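Side-chain contact in alkyl hydroperoxide reductase/ Thiol specific antioxidant/ Mal allergen (Burkholderia ambifaria, PDB 5ENU), which probably reduces hydrogen peroxide and organic hydroperoxides by thiol chemistry, as a peroxiredoxin of the thioredoxin-fold AhpC/TSA family: residues D85-K90 with F95-D100. Sequence-based numbering, arbitrary orientation.
Sequences DNFKAK and FPLISD
Lys88 and Leu97 mark the closest approach of the two backbones, their CA atoms 7.6 Å apart, where helix 81-91 packs on strand 97-99. These elements are the helix and second strand of a beta-alpha-beta unit whose first strand is 71-77, the strand beside which 97-99 lies parallel in the thioredoxin-fold sheet of this peroxiredoxin. Leu97 points its side chain at the helix and reaches it with one methyl, CD1. Leu97 CD1 lies 3.9 Å from Phe87 CD2, at the ring edge and near its plane, and also comes within 4.2 Å of Lys88 CB. The Phe87 and Leu97 side chains cross at about a right angle. Phe87 also touches Thr53 of helix 50-68, and Leu97 touches Tyr44 and His84. Lys88 supplies the polar part. Its chain runs extended through chi3 and turns only at the last torsion, which brings the ammonium group back to the chain just ahead of the strand. There Lys88 NZ donates a hydrogen bond of 2.9 Å to Phe95 O. The same NZ bonds to Leu93 O, so one lysine ties together two carbonyls of the connection leaving the helix. Pro96 and Ile98 make backbone hydrogen bonds with Gly75 of strand 71-77. In the bond to Phe95 O, the C=O...N angle at the oxygen is 115°. Lys88 NZ approaches that oxygen from above the carbonyl plane, 62° out of it.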
loop_
_atom_site.group_PDB
_atom_site.type_symbol
_atom_site.label_atom_id
_atom_site.label_comp_id
_atom_site.label_asym_id
_atom_site.label_seq_id
_atom_site.Cartn_x
_atom_site.Cartn_y
_atom_site.Cartn_z
ATOM N N ASP A 85 5.970 -10.512 -9.097
ATOM C CA ASP A 85 6.420 -11.857 -8.745
ATOM C C ASP A 85 7.933 -11.888 -8.561
ATOM O O ASP A 85 8.445 -12.518 -7.626
ATOM C CB ASP A 85 6.023 -12.852 -9.840
ATOM C CG ASP A 85 4.551 -13.228 -9.810
ATOM O OD1 ASP A 85 3.877 -13.033 -8.778
ATOM O OD2 ASP A 85 4.067 -13.732 -10.848
ATOM N N ASN A 86 8.661 -11.231 -9.467
ATOM C CA ASN A 86 10.117 -11.188 -9.383
ATOM C C ASN A 86 10.570 -10.432 -8.143
ATOM O O ASN A 86 11.471 -10.881 -7.426
ATOM C CB ASN A 86 10.678 -10.548 -10.654
ATOM C CG ASN A 86 10.744 -11.531 -11.803
ATOM O OD1 ASN A 86 11.293 -12.621 -11.656
ATOM N ND2 ASN A 86 10.176 -11.160 -12.950
ATOM N N PHE A 87 9.954 -9.276 -7.881
ATOM C CA PHE A 87 10.362 -8.432 -6.764
ATOM C C PHE A 87 10.055 -9.117 -5.436
ATOM O O PHE A 87 10.891 -9.126 -4.523
ATOM C CB PHE A 87 9.614 -7.099 -6.897
ATOM C CG PHE A 87 10.022 -6.022 -5.914
ATOM C CD1 PHE A 87 11.339 -5.617 -5.793
ATOM C CD2 PHE A 87 9.058 -5.331 -5.190
ATOM C CE1 PHE A 87 11.694 -4.597 -4.918
ATOM C CE2 PHE A 87 9.405 -4.328 -4.336
ATOM C CZ PHE A 87 10.717 -3.956 -4.195
ATOM N N LYS A 88 8.867 -9.717 -5.319
ATOM C CA LYS A 88 8.518 -10.475 -4.117
ATOM C C LYS A 88 9.484 -11.634 -3.888
ATOM O O LYS A 88 9.893 -11.896 -2.743
ATOM C CB LYS A 88 7.077 -10.985 -4.238
ATOM C CG LYS A 88 6.586 -11.843 -3.065
ATOM C CD LYS A 88 5.146 -12.248 -3.291
ATOM C CE LYS A 88 4.708 -13.351 -2.342
ATOM N NZ LYS A 88 4.483 -12.887 -0.968
ATOM N N ALA A 89 9.860 -12.346 -4.962
ATOM C CA ALA A 89 10.813 -13.450 -4.826
ATOM C C ALA A 89 12.200 -12.950 -4.414
ATOM O O ALA A 89 12.856 -13.552 -3.552
ATOM C CB ALA A 89 10.877 -14.234 -6.137
ATOM N N LYS A 90 12.669 -11.864 -5.030
ATOM C CA LYS A 90 14.000 -11.345 -4.730
ATOM C C LYS A 90 14.120 -10.937 -3.267
ATOM O O LYS A 90 15.155 -11.180 -2.631
ATOM C CB LYS A 90 14.304 -10.151 -5.638
ATOM C CG LYS A 90 15.664 -9.527 -5.361
ATOM C CD LYS A 90 16.111 -8.588 -6.457
ATOM C CE LYS A 90 15.351 -7.326 -6.448
ATOM N NZ LYS A 90 15.933 -6.395 -7.452
ATOM N N PHE A 95 4.196 -11.204 2.203
ATOM C CA PHE A 95 2.909 -10.553 2.073
ATOM C C PHE A 95 2.692 -10.244 0.602
ATOM O O PHE A 95 3.643 -10.274 -0.191
ATOM C CB PHE A 95 2.840 -9.285 2.945
ATOM C CG PHE A 95 3.947 -8.297 2.686
ATOM C CD1 PHE A 95 3.899 -7.442 1.584
ATOM C CD2 PHE A 95 5.031 -8.200 3.566
ATOM C CE1 PHE A 95 4.921 -6.521 1.349
ATOM C CE2 PHE A 95 6.047 -7.273 3.328
ATOM C CZ PHE A 95 5.988 -6.443 2.226
ATOM N N PRO A 96 1.449 -9.964 0.199
ATOM C CA PRO A 96 1.143 -9.791 -1.229
ATOM C C PRO A 96 1.480 -8.401 -1.747
ATOM O O PRO A 96 1.565 -7.430 -0.998
ATOM C CB PRO A 96 -0.381 -9.996 -1.308
ATOM C CG PRO A 96 -0.828 -10.403 0.065
ATOM C CD PRO A 96 0.236 -10.027 1.035
ATOM N N LEU A 97 1.633 -8.322 -3.072
ATOM C CA LEU A 97 1.766 -7.058 -3.793
ATOM C C LEU A 97 0.633 -6.961 -4.813
ATOM O O LEU A 97 0.488 -7.848 -5.664
ATOM C CB LEU A 97 3.112 -6.978 -4.527
ATOM C CG LEU A 97 4.360 -7.080 -3.646
ATOM C CD1 LEU A 97 5.604 -7.103 -4.544
ATOM C CD2 LEU A 97 4.439 -5.926 -2.618
ATOM N N ILE A 98 -0.138 -5.870 -4.749
ATOM C CA ILE A 98 -1.194 -5.598 -5.732
ATOM C C ILE A 98 -0.583 -4.919 -6.955
ATOM O O ILE A 98 0.203 -3.967 -6.817
ATOM C CB ILE A 98 -2.296 -4.718 -5.111
ATOM C CG1 ILE A 98 -3.207 -5.571 -4.212
ATOM C CG2 ILE A 98 -3.098 -4.020 -6.201
ATOM C CD1 ILE A 98 -4.213 -4.760 -3.368
ATOM N N SER A 99 -0.951 -5.398 -8.142
ATOM C CA SER A 99 -0.588 -4.741 -9.400
ATOM C C SER A 99 -1.696 -3.760 -9.771
ATOM O O SER A 99 -2.765 -4.160 -10.237
ATOM C CB SER A 99 -0.383 -5.762 -10.516
ATOM O OG SER A 99 -0.165 -5.068 -11.733
ATOM N N ASP A 100 -1.447 -2.480 -9.552
ATOM C CA ASP A 100 -2.422 -1.434 -9.860
ATOM C C ASP A 100 -2.101 -0.796 -11.204
ATOM O O ASP A 100 -2.090 0.419 -11.367
ATOM C CB ASP A 100 -2.429 -0.400 -8.740
ATOM C CG ASP A 100 -3.662 0.481 -8.766
ATOM O OD1 ASP A 100 -4.785 -0.037 -8.919
ATOM O OD2 ASP A 100 -3.509 1.707 -8.623
#